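Local atomic coordinates of putative SnoaL-like polyketide cyclase (Jannaschia sp., PDB entry 3KKG), a protein that probably acts as a polyketide cyclase, being a member of the SnoaL-like family of the NTF2 clan. Residues A[23-34]-A[54-65]. Sequence-based numbering, arbitrary orientation. Where two conformers were deposited one is given.
Sequences WGAQDGWRDVWR and IEQAIAFNAVLF
Phe65 meets the turn at Trp23 to Gln26 with its whole ring. Its CG lies beside the backbone N and anti to the carbonyl carbon (chi1 -78°), which swings the ring toward the turn. Phe65 CB lies 4.0 Å from Gly24 O. CG and CD2 come next, against Gly24 C. CD1 and CE1 lie near Gly24 CA. With no side chain in the way, Gly24 CA sits squarely over the ring centre in a CH-pi contact, 3.5 Å from the Phe65 centroid. CE2 reaches Ala25 N and the Trp23 ring. At the tip, Phe65 CZ stands 3.6 Å from Trp23 CZ2. The edge of the Phe65 ring is set against the face of the Trp23 ring in a T-shaped stack, with planes at 88°. Replacing Phe65 by alanine would probably open a gap under the turn and leave the Trp23 face without its aromatic partner.

Deeper in, Asn61 packs against Trp29 and Trp33. Asn61 OD1 is over one face of Trp29, 3.4 Å from Trp29 CZ3, and also touches Trp33 CZ2. Water 1 donates to the same oxygen and takes a weak bond from Gly24 N. Trp33 fits as a knob among Ile54, Ala57, Ile58 and Asn61, while its NE1 bonds to Gly22 O. Ile58 is the answering knob; Ile58 CG2 meets Arg30 CG at 3.6 Å.

At the exposed end, Arg34 grips Glu55 side-on. Arg34 NE bonds to Glu55 OE2 at 2.9 Å and Arg34 NH2 to Glu55 OE1, both nearly straight and through syn lone pairs. The two groups are almost coplanar. Arg34 NH1 also bridges to Asp31 OD1, which helps fix the guanidinium.

The helical segments 29-34 and 54-65 run roughly antiparallel, at 146°, with knobs-into-holes packing. This is a helix pair of the NTF2-like alpha+beta fold, in which helices pack beside a curved mixed sheet.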
loop_
_atom_site.group_PDB
_atom_site.type_symbol
_atom_site.label_atom_id
_atom_site.label_comp_id
_atom_site.label_asym_id
_atom_site.label_seq_id
_atom_site.Cartn_x
_atom_site.Cartn_y
_atom_site.Cartn_z
ATOM N N TRP A 23 10.793 15.665 3.118
ATOM C CA TRP A 23 9.360 15.677 2.713
ATOM C C TRP A 23 9.131 16.813 1.714
ATOM O O TRP A 23 9.623 17.933 1.935
ATOM C CB TRP A 23 8.478 15.894 3.930
ATOM C CG TRP A 23 7.014 15.856 3.681
ATOM C CD1 TRP A 23 6.143 16.861 3.935
ATOM C CD2 TRP A 23 6.240 14.771 3.135
ATOM N NE1 TRP A 23 4.867 16.475 3.598
ATOM C CE2 TRP A 23 4.900 15.203 3.104
ATOM C CE3 TRP A 23 6.547 13.481 2.685
ATOM C CZ2 TRP A 23 3.874 14.415 2.620
ATOM C CZ3 TRP A 23 5.523 12.689 2.224
ATOM C CH2 TRP A 23 4.188 13.174 2.223
ATOM N N GLY A 24 8.344 16.534 0.675
ATOM C CA GLY A 24 8.253 17.457 -0.453
ATOM C C GLY A 24 7.623 18.795 -0.128
ATOM O O GLY A 24 7.721 19.751 -0.924
ATOM N N ALA A 25 6.974 18.923 1.005
ATOM C CA ALA A 25 6.445 20.174 1.472
ATOM C C ALA A 25 7.497 21.033 2.186
ATOM O O ALA A 25 7.195 22.169 2.513
ATOM C CB ALA A 25 5.258 19.993 2.371
ATOM N N GLN A 26 8.699 20.489 2.421
ATOM C CA GLN A 26 9.754 21.131 3.193
ATOM C C GLN A 26 10.862 21.632 2.271
ATOM O O GLN A 26 11.496 20.852 1.531
ATOM C CB GLN A 26 10.336 20.090 4.166
ATOM C CG GLN A 26 11.514 20.549 5.041
ATOM C CD GLN A 26 11.159 21.758 5.859
ATOM O OE1 GLN A 26 10.097 21.796 6.493
ATOM N NE2 GLN A 26 12.033 22.765 5.840
ATOM N N ASP A 27 11.180 22.919 2.390
ATOM C CA ASP A 27 12.308 23.477 1.669
ATOM C C ASP A 27 13.560 22.695 1.926
ATOM O O ASP A 27 13.864 22.346 3.081
ATOM C CB ASP A 27 12.564 24.876 2.128
ATOM C CG ASP A 27 11.869 25.864 1.314
ATOM O OD1 ASP A 27 10.832 25.569 0.673
ATOM O OD2 ASP A 27 12.391 26.953 1.301
ATOM N N GLY A 28 14.230 22.366 0.826
ATOM C CA GLY A 28 15.491 21.652 0.878
ATOM C C GLY A 28 15.394 20.156 0.717
ATOM O O GLY A 28 16.395 19.457 0.741
ATOM N N TRP A 29 14.178 19.644 0.473
ATOM C CA TRP A 29 13.986 18.212 0.399
ATOM C C TRP A 29 14.777 17.552 -0.705
ATOM O O TRP A 29 15.207 16.414 -0.554
ATOM C CB TRP A 29 12.490 17.877 0.246
ATOM C CG TRP A 29 11.812 18.333 -1.002
ATOM C CD1 TRP A 29 11.186 19.511 -1.192
ATOM C CD2 TRP A 29 11.688 17.601 -2.224
ATOM N NE1 TRP A 29 10.672 19.586 -2.474
ATOM C CE2 TRP A 29 10.956 18.420 -3.137
ATOM C CE3 TRP A 29 12.143 16.362 -2.655
ATOM C CZ2 TRP A 29 10.651 18.013 -4.447
ATOM C CZ3 TRP A 29 11.814 15.938 -3.956
ATOM C CH2 TRP A 29 11.083 16.768 -4.831
ATOM N N ARG A 30 14.990 18.273 -1.813
ATOM C CA ARG A 30 15.660 17.671 -2.940
ATOM C C ARG A 30 17.043 17.225 -2.582
ATOM O O ARG A 30 17.502 16.178 -3.020
ATOM C CB ARG A 30 15.676 18.627 -4.128
ATOM C CG ARG A 30 14.298 18.845 -4.768
ATOM C CD ARG A 30 14.472 19.825 -5.895
ATOM N NE ARG A 30 13.270 20.109 -6.658
ATOM C CZ ARG A 30 12.273 20.893 -6.256
ATOM N NH1 ARG A 30 12.277 21.442 -5.048
ATOM N NH2 ARG A 30 11.263 21.127 -7.083
ATOM N N ASP A 31 17.754 18.063 -1.831
ATOM C CA ASP A 31 19.104 17.722 -1.447
ATOM C C ASP A 31 19.118 16.540 -0.494
ATOM O O ASP A 31 20.048 15.737 -0.532
ATOM C CB ASP A 31 19.827 18.933 -0.871
ATOM C CG ASP A 31 20.151 19.970 -1.936
ATOM O OD1 ASP A 31 20.387 19.609 -3.133
ATOM O OD2 ASP A 31 20.203 21.162 -1.568
ATOM N N VAL A 32 18.058 16.380 0.303
ATOM C CA VAL A 32 17.944 15.203 1.177
ATOM C C VAL A 32 17.749 13.944 0.298
ATOM O O VAL A 32 18.343 12.898 0.522
ATOM C CB VAL A 32 16.786 15.321 2.223
ATOM C CG1 VAL A 32 16.611 13.990 3.010
ATOM C CG2 VAL A 32 17.025 16.499 3.180
ATOM N N TRP A 33 16.889 14.051 -0.706
ATOM C CA TRP A 33 16.742 12.949 -1.649
ATOM C C TRP A 33 18.086 12.605 -2.325
ATOM O O TRP A 33 18.457 11.442 -2.439
ATOM C CB TRP A 33 15.682 13.264 -2.704
ATOM C CG TRP A 33 14.261 13.061 -2.265
ATOM C CD1 TRP A 33 13.715 13.426 -1.080
ATOM C CD2 TRP A 33 13.207 12.452 -3.016
ATOM N NE1 TRP A 33 12.389 13.057 -1.031
ATOM C CE2 TRP A 33 12.053 12.465 -2.201
ATOM C CE3 TRP A 33 13.119 11.873 -4.287
ATOM C CZ2 TRP A 33 10.832 11.952 -2.625
ATOM C CZ3 TRP A 33 11.921 11.357 -4.695
ATOM C CH2 TRP A 33 10.794 11.428 -3.891
ATOM N N ARG A 34 18.824 13.626 -2.756
ATOM C CA ARG A 34 20.106 13.383 -3.431
ATOM C C ARG A 34 21.150 12.715 -2.539
ATOM O O ARG A 34 21.967 11.945 -3.026
ATOM C CB ARG A 34 20.660 14.670 -4.029
ATOM C CG ARG A 34 19.802 15.201 -5.156
ATOM C CD ARG A 34 20.345 16.471 -5.756
ATOM N NE ARG A 34 19.439 16.979 -6.794
ATOM C CZ ARG A 34 18.742 18.116 -6.726
ATOM N NH1 ARG A 34 18.823 18.936 -5.684
ATOM N NH2 ARG A 34 17.946 18.442 -7.726
ATOM N N ILE A 54 17.329 9.483 -10.262
ATOM C CA ILE A 54 17.022 10.339 -9.123
ATOM C C ILE A 54 16.445 11.711 -9.518
ATOM O O ILE A 54 15.478 12.175 -8.914
ATOM C CB ILE A 54 18.267 10.489 -8.183
ATOM C CG1 ILE A 54 17.888 11.246 -6.901
ATOM C CG2 ILE A 54 19.455 11.124 -8.915
ATOM C CD1 ILE A 54 16.723 10.638 -6.110
ATOM N N GLU A 55 17.006 12.362 -10.538
ATOM C CA GLU A 55 16.474 13.665 -10.921
ATOM C C GLU A 55 15.061 13.558 -11.486
ATOM O O GLU A 55 14.202 14.414 -11.204
ATOM C CB GLU A 55 17.375 14.354 -11.917
ATOM C CG GLU A 55 18.722 14.734 -11.337
ATOM C CD GLU A 55 18.605 15.556 -10.083
ATOM O OE1 GLU A 55 17.746 16.454 -10.039
ATOM O OE2 GLU A 55 19.371 15.297 -9.130
ATOM N N GLN A 56 14.827 12.493 -12.254
ATOM C CA GLN A 56 13.486 12.208 -12.808
ATOM C C GLN A 56 12.494 11.941 -11.691
ATOM O O GLN A 56 11.355 12.447 -11.700
ATOM C CB GLN A 56 13.557 11.019 -13.751
ATOM C CG GLN A 56 14.360 11.291 -15.044
ATOM C CD GLN A 56 15.872 11.041 -14.927
ATOM O OE1 GLN A 56 16.423 10.885 -13.845
ATOM N NE2 GLN A 56 16.557 11.059 -16.076
ATOM N N ALA A 57 12.930 11.153 -10.717
ATOM C CA ALA A 57 12.061 10.848 -9.595
ATOM C C ALA A 57 11.774 12.075 -8.723
ATOM O O ALA A 57 10.657 12.284 -8.232
ATOM C CB ALA A 57 12.682 9.746 -8.751
ATOM N N ILE A 58 12.783 12.897 -8.505
ATOM C CA ILE A 58 12.584 14.166 -7.847
ATOM C C ILE A 58 11.592 15.072 -8.579
ATOM O O ILE A 58 10.724 15.671 -7.965
ATOM C CB ILE A 58 13.962 14.902 -7.660
ATOM C CG1 ILE A 58 14.770 14.249 -6.536
ATOM C CG2 ILE A 58 13.798 16.427 -7.381
ATOM C CD1 ILE A 58 16.189 14.815 -6.438
ATOM N N ALA A 59 11.740 15.175 -9.894
ATOM C CA ALA A 59 10.821 15.969 -10.704
ATOM C C ALA A 59 9.373 15.505 -10.557
ATOM O O ALA A 59 8.465 16.320 -10.456
ATOM C CB ALA A 59 11.257 15.926 -12.168
ATOM N N PHE A 60 9.179 14.194 -10.538
ATOM C CA PHE A 60 7.853 13.612 -10.391
ATOM C C PHE A 60 7.290 13.978 -9.011
ATOM O O PHE A 60 6.104 14.342 -8.854
ATOM C CB PHE A 60 7.924 12.096 -10.583
ATOM C CG PHE A 60 6.607 11.404 -10.441
ATOM C CD1 PHE A 60 5.743 11.322 -11.502
ATOM C CD2 PHE A 60 6.215 10.874 -9.231
ATOM C CE1 PHE A 60 4.514 10.688 -11.356
ATOM C CE2 PHE A 60 4.962 10.236 -9.087
ATOM C CZ PHE A 60 4.129 10.148 -10.131
ATOM N N ASN A 61 8.107 13.838 -7.955
ATOM C CA ASN A 61 7.634 14.197 -6.621
ATOM C C ASN A 61 7.227 15.663 -6.533
ATOM O O ASN A 61 6.204 15.994 -5.944
ATOM C CB ASN A 61 8.733 13.880 -5.585
ATOM C CG ASN A 61 8.235 13.812 -4.171
ATOM O OD1 ASN A 61 8.769 14.491 -3.270
ATOM N ND2 ASN A 61 7.343 12.932 -3.928
ATOM N N ALA A 62 8.035 16.516 -7.156
ATOM C CA ALA A 62 7.761 17.939 -7.171
ATOM C C ALA A 62 6.403 18.236 -7.790
ATOM O O ALA A 62 5.657 19.049 -7.235
ATOM C CB ALA A 62 8.893 18.722 -7.905
ATOM N N VAL A 63 6.066 17.537 -8.872
ATOM C CA VAL A 63 4.744 17.695 -9.514
ATOM C C VAL A 63 3.629 17.355 -8.556
ATOM O O VAL A 63 2.654 18.070 -8.421
ATOM C CB VAL A 63 4.621 16.874 -10.833
ATOM C CG1 VAL A 63 3.152 16.832 -11.342
ATOM C CG2 VAL A 63 5.547 17.428 -11.863
ATOM N N LEU A 64 3.764 16.240 -7.847
ATOM C CA LEU A 64 2.741 15.893 -6.894
ATOM C C LEU A 64 2.513 16.993 -5.861
ATOM O O LEU A 64 1.389 17.325 -5.507
ATOM C CB LEU A 64 3.072 14.548 -6.191
ATOM C CG LEU A 64 3.201 13.286 -7.042
ATOM C CD1 LEU A 64 3.683 12.090 -6.178
ATOM C CD2 LEU A 64 1.869 12.955 -7.718
ATOM N N PHE A 65 3.605 17.527 -5.273
ATOM C CA PHE A 65 3.508 18.545 -4.262
ATOM C C PHE A 65 3.012 19.908 -4.759
ATOM O O PHE A 65 2.589 20.709 -3.970
ATOM C CB PHE A 65 4.816 18.658 -3.463
ATOM C CG PHE A 65 4.947 17.540 -2.439
ATOM C CD1 PHE A 65 5.487 16.345 -2.777
ATOM C CD2 PHE A 65 4.466 17.725 -1.166
ATOM C CE1 PHE A 65 5.550 15.295 -1.882
ATOM C CE2 PHE A 65 4.539 16.724 -0.237
ATOM C CZ PHE A 65 5.079 15.492 -0.594
HETATM O O HOH W 1 8.194 13.868 -0.434
#